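Local structure of geobacter metallireducens SMUG1 (Geobacter metallireducens, 5H9I) at residues Arg175-Val189 with Ala200-Pro214. The protein belongs to the uracil-DNA glycosylase superfamily as a bacterial SMUG1 protein, built round a parallel beta sheet flanked by helices. Numbering follows the deposited sequence.
Sequences RRTVVLLRPRVVIGV and ALEGFDVEVGRIIHP. With XAN (xanthine), chain B.
Leu201 fills the buried inner part of this contact, splitting its methyls between a helix and a strand. CD1 meets Val186 tip to tip, 4.0 Å from CG1, while CD2 lies 3.9 Å from CG2 of Val178 on helix 160-181. Val206 comes in beside them: with CG1 anti to its carbonyl carbon (chi1 -73°), that methyl packs against Val178 CG1 and only 3.2 Å from Pro183 O. The outer side is more open to solvent, though its few contacts are close. The Phe204 ring takes Val179 CG2 at its edge, 3.7 Å from CE2, and the aliphatic part of Arg175 crosses its CE1-CZ end at about a right angle. The Arg175 chain then bends at chi3 (-72°) and NH1 bonds to Ala200 O, 3.0 Å away, in the guanidinium plane and on a carbonyl lone pair. Strands 185-189 and 207-211 continue the contact as the parallel pair of a beta-alpha-beta unit whose crossover is helix 191-201. Five backbone hydrogen bonds join the segments here, from Glu207 N to Arg184 O through to Ile211 N to Gly188 O. On the face carrying Val185 and Val189, Ile187 CG2 lies 3.9 Å from Ile211 CG2, next to side-chain-free Gly209; Glu207 turns its carboxylate outward. Val189 CG1 presses on Pro214 CD at 3.6 Å, beside His213, whose NE2 donates a bent hydrogen bond (3.0 Å, 137°) to xanthine N7, in the imidazole plane.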
loop_
_atom_site.group_PDB
_atom_site.type_symbol
_atom_site.label_atom_id
_atom_site.label_comp_id
_atom_site.label_asym_id
_atom_site.label_seq_id
_atom_site.Cartn_x
_atom_site.Cartn_y
_atom_site.Cartn_z
ATOM N N ARG A 175 -5.513 12.362 -0.368
ATOM C CA ARG A 175 -5.747 13.557 -1.092
ATOM C C ARG A 175 -4.434 14.291 -1.501
ATOM O O ARG A 175 -4.347 14.710 -2.641
ATOM C CB ARG A 175 -6.646 14.520 -0.299
ATOM C CG ARG A 175 -8.095 14.098 -0.275
ATOM C CD ARG A 175 -8.947 15.101 0.403
ATOM N NE ARG A 175 -8.805 15.182 1.829
ATOM C CZ ARG A 175 -9.516 14.444 2.687
ATOM N NH1 ARG A 175 -10.413 13.589 2.281
ATOM N NH2 ARG A 175 -9.279 14.605 3.982
ATOM N N ARG A 176 -3.468 14.387 -0.576
ATOM C CA ARG A 176 -2.226 14.989 -0.909
ATOM C C ARG A 176 -1.503 14.218 -2.051
ATOM O O ARG A 176 -0.934 14.853 -2.952
ATOM C CB ARG A 176 -1.324 15.008 0.302
ATOM C CG ARG A 176 -1.737 16.070 1.343
ATOM C CD ARG A 176 -1.018 15.907 2.580
ATOM N NE ARG A 176 -1.152 17.118 3.432
ATOM C CZ ARG A 176 -0.842 17.150 4.705
ATOM N NH1 ARG A 176 -0.437 16.111 5.420
ATOM N NH2 ARG A 176 -1.006 18.368 5.301
ATOM N N THR A 177 -1.572 12.903 -1.993
ATOM C CA THR A 177 -0.946 12.075 -3.036
ATOM C C THR A 177 -1.534 12.365 -4.391
ATOM O O THR A 177 -0.866 12.461 -5.444
ATOM C CB THR A 177 -1.039 10.596 -2.635
ATOM O OG1 THR A 177 -0.398 10.389 -1.392
ATOM C CG2 THR A 177 -0.464 9.745 -3.738
ATOM N N VAL A 178 -2.872 12.474 -4.409
ATOM C CA VAL A 178 -3.567 12.728 -5.668
ATOM C C VAL A 178 -3.295 14.163 -6.175
ATOM O O VAL A 178 -3.127 14.374 -7.384
ATOM C CB VAL A 178 -5.107 12.436 -5.495
ATOM C CG1 VAL A 178 -5.927 13.014 -6.642
ATOM C CG2 VAL A 178 -5.269 10.939 -5.372
ATOM N N VAL A 179 -3.257 15.134 -5.284
ATOM C CA VAL A 179 -2.924 16.487 -5.745
ATOM C C VAL A 179 -1.483 16.524 -6.302
ATOM O O VAL A 179 -1.252 17.194 -7.301
ATOM C CB VAL A 179 -3.069 17.501 -4.603
ATOM C CG1 VAL A 179 -2.426 18.888 -4.967
ATOM C CG2 VAL A 179 -4.572 17.616 -4.268
ATOM N N LEU A 180 -0.549 15.748 -5.680
ATOM C CA LEU A 180 0.828 15.763 -6.256
ATOM C C LEU A 180 0.957 15.017 -7.577
ATOM O O LEU A 180 1.589 15.488 -8.545
ATOM C CB LEU A 180 1.697 15.144 -5.251
ATOM C CG LEU A 180 3.232 14.979 -5.653
ATOM C CD1 LEU A 180 3.865 16.341 -5.669
ATOM C CD2 LEU A 180 3.938 14.017 -4.771
ATOM N N LEU A 181 0.406 13.780 -7.648
ATOM C CA LEU A 181 0.633 12.914 -8.797
ATOM C C LEU A 181 -0.276 13.208 -9.931
ATOM O O LEU A 181 -0.007 12.866 -11.057
ATOM C CB LEU A 181 0.525 11.423 -8.372
ATOM C CG LEU A 181 1.511 11.004 -7.301
ATOM C CD1 LEU A 181 1.238 9.522 -7.096
ATOM C CD2 LEU A 181 2.979 11.168 -7.641
ATOM N N ARG A 182 -1.415 13.802 -9.629
ATOM C CA ARG A 182 -2.384 14.186 -10.642
ATOM C C ARG A 182 -2.940 13.062 -11.527
ATOM O O ARG A 182 -3.065 13.234 -12.685
ATOM C CB ARG A 182 -1.829 15.326 -11.506
ATOM C CG ARG A 182 -1.357 16.524 -10.679
ATOM C CD ARG A 182 -0.979 17.736 -11.533
ATOM N NE ARG A 182 0.256 17.557 -12.278
ATOM C CZ ARG A 182 1.492 17.704 -11.778
ATOM N NH1 ARG A 182 1.677 18.031 -10.506
ATOM N NH2 ARG A 182 2.547 17.510 -12.538
ATOM N N PRO A 183 -3.326 11.933 -10.948
ATOM C CA PRO A 183 -3.824 10.904 -11.802
ATOM C C PRO A 183 -5.225 11.213 -12.357
ATOM O O PRO A 183 -5.949 11.980 -11.705
ATOM C CB PRO A 183 -3.961 9.695 -10.828
ATOM C CG PRO A 183 -4.180 10.380 -9.490
ATOM C CD PRO A 183 -3.351 11.630 -9.494
ATOM N N ARG A 184 -5.564 10.606 -13.472
ATOM C CA ARG A 184 -6.890 10.606 -14.028
ATOM C C ARG A 184 -7.798 9.572 -13.324
ATOM O O ARG A 184 -8.928 9.807 -13.227
ATOM C CB ARG A 184 -6.748 10.336 -15.537
ATOM C CG ARG A 184 -7.982 10.176 -16.385
ATOM C CD ARG A 184 -7.655 9.798 -17.843
ATOM N NE ARG A 184 -7.070 8.462 -18.052
ATOM C CZ ARG A 184 -7.739 7.317 -18.152
ATOM N NH1 ARG A 184 -9.064 7.267 -18.049
ATOM N NH2 ARG A 184 -7.079 6.215 -18.341
ATOM N N VAL A 185 -7.241 8.448 -12.866
ATOM C CA VAL A 185 -7.993 7.364 -12.310
ATOM C C VAL A 185 -7.272 6.828 -11.059
ATOM O O VAL A 185 -6.035 6.731 -11.120
ATOM C CB VAL A 185 -8.152 6.209 -13.318
ATOM C CG1 VAL A 185 -9.085 5.167 -12.830
ATOM C CG2 VAL A 185 -8.596 6.714 -14.662
ATOM N N VAL A 186 -8.040 6.580 -10.028
ATOM C CA VAL A 186 -7.550 5.962 -8.794
ATOM C C VAL A 186 -8.233 4.659 -8.667
ATOM O O VAL A 186 -9.494 4.597 -8.715
ATOM C CB VAL A 186 -7.761 6.861 -7.616
ATOM C CG1 VAL A 186 -7.395 6.240 -6.321
ATOM C CG2 VAL A 186 -7.017 8.220 -7.820
ATOM N N ILE A 187 -7.512 3.575 -8.461
ATOM C CA ILE A 187 -8.073 2.243 -8.484
ATOM C C ILE A 187 -7.811 1.615 -7.123
ATOM O O ILE A 187 -6.622 1.351 -6.807
ATOM C CB ILE A 187 -7.416 1.379 -9.590
ATOM C CG1 ILE A 187 -7.553 2.038 -10.960
ATOM C CG2 ILE A 187 -7.930 -0.054 -9.540
ATOM C CD1 ILE A 187 -6.935 1.404 -12.126
ATOM N N GLY A 188 -8.863 1.286 -6.388
ATOM C CA GLY A 188 -8.730 0.504 -5.199
ATOM C C GLY A 188 -8.420 -0.950 -5.533
ATOM O O GLY A 188 -9.121 -1.543 -6.375
ATOM N N VAL A 189 -7.477 -1.507 -4.823
ATOM C CA VAL A 189 -7.219 -2.967 -4.951
ATOM C C VAL A 189 -8.005 -3.596 -3.795
ATOM O O VAL A 189 -7.618 -3.557 -2.628
ATOM C CB VAL A 189 -5.757 -3.268 -4.873
ATOM C CG1 VAL A 189 -5.519 -4.787 -5.007
ATOM C CG2 VAL A 189 -4.976 -2.467 -5.898
ATOM N N ALA A 200 -12.539 9.555 0.320
ATOM C CA ALA A 200 -11.519 10.548 0.451
ATOM C C ALA A 200 -11.461 11.542 -0.686
ATOM O O ALA A 200 -11.033 12.671 -0.472
ATOM C CB ALA A 200 -10.140 9.853 0.637
ATOM N N LEU A 201 -11.790 11.108 -1.894
ATOM C CA LEU A 201 -11.547 11.836 -3.117
ATOM C C LEU A 201 -12.802 12.432 -3.797
ATOM O O LEU A 201 -12.684 12.962 -4.874
ATOM C CB LEU A 201 -10.793 10.969 -4.125
ATOM C CG LEU A 201 -9.493 10.443 -3.573
ATOM C CD1 LEU A 201 -8.915 9.429 -4.547
ATOM C CD2 LEU A 201 -8.522 11.552 -3.318
ATOM N N GLU A 202 -13.954 12.313 -3.133
ATOM C CA GLU A 202 -15.148 12.957 -3.719
ATOM C C GLU A 202 -14.910 14.463 -3.940
ATOM O O GLU A 202 -14.398 15.165 -3.097
ATOM C CB GLU A 202 -16.292 12.695 -2.825
ATOM C CG GLU A 202 -17.590 13.237 -3.435
ATOM C CD GLU A 202 -18.786 12.988 -2.615
ATOM O OE1 GLU A 202 -19.039 11.826 -2.333
ATOM O OE2 GLU A 202 -19.393 14.013 -2.200
ATOM N N GLY A 203 -15.274 14.905 -5.146
ATOM C CA GLY A 203 -15.106 16.224 -5.621
ATOM C C GLY A 203 -13.833 16.542 -6.264
ATOM O O GLY A 203 -13.670 17.624 -6.839
ATOM N N PHE A 204 -12.855 15.640 -6.221
ATOM C CA PHE A 204 -11.714 15.754 -7.063
ATOM C C PHE A 204 -12.062 15.360 -8.519
ATOM O O PHE A 204 -12.909 14.527 -8.822
ATOM C CB PHE A 204 -10.561 14.847 -6.514
ATOM C CG PHE A 204 -9.924 15.391 -5.283
ATOM C CD1 PHE A 204 -10.584 15.433 -4.058
ATOM C CD2 PHE A 204 -8.659 15.882 -5.292
ATOM C CE1 PHE A 204 -10.019 15.939 -2.910
ATOM C CE2 PHE A 204 -8.038 16.327 -4.137
ATOM C CZ PHE A 204 -8.736 16.449 -2.947
ATOM N N ASP A 205 -11.265 15.898 -9.401
ATOM C CA ASP A 205 -11.438 15.576 -10.794
ATOM C C ASP A 205 -10.715 14.257 -11.169
ATOM O O ASP A 205 -9.743 14.250 -11.930
ATOM C CB ASP A 205 -10.943 16.731 -11.607
ATOM C CG ASP A 205 -11.399 16.625 -13.066
ATOM O OD1 ASP A 205 -12.272 15.819 -13.440
ATOM O OD2 ASP A 205 -10.849 17.427 -13.835
ATOM N N VAL A 206 -11.153 13.143 -10.583
ATOM C CA VAL A 206 -10.562 11.814 -10.782
ATOM C C VAL A 206 -11.681 10.819 -10.833
ATOM O O VAL A 206 -12.675 11.042 -10.201
ATOM C CB VAL A 206 -9.644 11.278 -9.659
ATOM C CG1 VAL A 206 -8.367 11.953 -9.613
ATOM C CG2 VAL A 206 -10.310 11.303 -8.308
ATOM N N GLU A 207 -11.545 9.729 -11.575
ATOM C CA GLU A 207 -12.446 8.669 -11.516
ATOM C C GLU A 207 -11.905 7.696 -10.496
ATOM O O GLU A 207 -10.670 7.543 -10.395
ATOM C CB GLU A 207 -12.546 7.969 -12.897
ATOM C CG GLU A 207 -13.126 8.836 -13.988
ATOM C CD GLU A 207 -14.533 9.420 -13.699
ATOM O OE1 GLU A 207 -15.440 8.748 -13.056
ATOM O OE2 GLU A 207 -14.689 10.599 -14.083
ATOM N N VAL A 208 -12.751 6.960 -9.841
ATOM C CA VAL A 208 -12.385 5.926 -8.918
ATOM C C VAL A 208 -13.023 4.611 -9.341
ATOM O O VAL A 208 -14.245 4.556 -9.649
ATOM C CB VAL A 208 -12.763 6.235 -7.490
ATOM C CG1 VAL A 208 -12.556 5.035 -6.553
ATOM C CG2 VAL A 208 -12.096 7.497 -7.007
ATOM N N GLY A 209 -12.235 3.542 -9.357
ATOM C CA GLY A 209 -12.653 2.211 -9.688
ATOM C C GLY A 209 -11.936 1.195 -8.801
ATOM O O GLY A 209 -11.338 1.520 -7.751
ATOM N N ARG A 210 -12.140 -0.064 -9.135
ATOM C CA ARG A 210 -11.731 -1.190 -8.325
ATOM C C ARG A 210 -11.176 -2.266 -9.235
ATOM O O ARG A 210 -11.687 -2.463 -10.269
ATOM C CB ARG A 210 -12.954 -1.784 -7.562
ATOM C CG ARG A 210 -12.642 -3.061 -6.766
ATOM C CD ARG A 210 -13.789 -3.847 -6.089
ATOM N NE ARG A 210 -14.788 -4.501 -6.974
ATOM C CZ ARG A 210 -14.772 -5.739 -7.539
ATOM N NH1 ARG A 210 -15.823 -6.074 -8.266
ATOM N NH2 ARG A 210 -13.795 -6.680 -7.414
ATOM N N ILE A 211 -10.135 -2.948 -8.792
ATOM C CA ILE A 211 -9.838 -4.247 -9.298
ATOM C C ILE A 211 -9.929 -5.310 -8.178
ATOM O O ILE A 211 -9.784 -5.009 -6.974
ATOM C CB ILE A 211 -8.449 -4.344 -9.962
ATOM C CG1 ILE A 211 -7.335 -4.070 -8.999
ATOM C CG2 ILE A 211 -8.454 -3.528 -11.292
ATOM C CD1 ILE A 211 -5.946 -4.419 -9.565
ATOM N N ILE A 212 -10.131 -6.541 -8.610
ATOM C CA ILE A 212 -10.133 -7.669 -7.664
ATOM C C ILE A 212 -8.797 -7.635 -6.877
ATOM O O ILE A 212 -7.721 -7.454 -7.461
ATOM C CB ILE A 212 -10.343 -8.972 -8.455
ATOM C CG1 ILE A 212 -10.374 -10.142 -7.563
ATOM C CG2 ILE A 212 -9.395 -9.073 -9.596
ATOM C CD1 ILE A 212 -10.898 -11.388 -8.371
ATOM N N HIS A 213 -8.880 -7.992 -5.610
ATOM C CA HIS A 213 -7.676 -8.147 -4.812
ATOM C C HIS A 213 -7.016 -9.485 -5.124
ATOM O O HIS A 213 -7.697 -10.491 -5.345
ATOM C CB HIS A 213 -8.066 -8.081 -3.356
ATOM C CG HIS A 213 -6.911 -7.947 -2.443
ATOM N ND1 HIS A 213 -6.061 -9.000 -2.182
ATOM C CD2 HIS A 213 -6.437 -6.880 -1.766
ATOM C CE1 HIS A 213 -5.118 -8.582 -1.357
ATOM N NE2 HIS A 213 -5.356 -7.331 -1.065
ATOM N N PRO A 214 -5.699 -9.523 -5.176
ATOM C CA PRO A 214 -4.964 -10.728 -5.611
ATOM C C PRO A 214 -4.872 -11.848 -4.561
ATOM O O PRO A 214 -4.289 -12.858 -4.961
ATOM C CB PRO A 214 -3.567 -10.157 -6.010
ATOM C CG PRO A 214 -3.380 -8.967 -5.140
ATOM C CD PRO A 214 -4.753 -8.345 -5.120
HETATM N N9 XAN B . -0.793 -7.544 0.553
HETATM C C4 XAN B . -0.793 -6.241 0.578
HETATM N N3 XAN B . 0.149 -5.302 0.569
HETATM C C2 XAN B . -0.176 -4.088 0.604
HETATM O O2 XAN B . 0.698 -3.260 0.649
HETATM N N1 XAN B . -1.449 -3.668 0.577
HETATM C C6 XAN B . -2.464 -4.477 0.557
HETATM O O6 XAN B . -3.642 -4.105 0.593
HETATM C C5 XAN B . -2.174 -5.842 0.597
HETATM N N7 XAN B . -2.926 -6.933 0.596
HETATM C C8 XAN B . -2.091 -7.960 0.564
#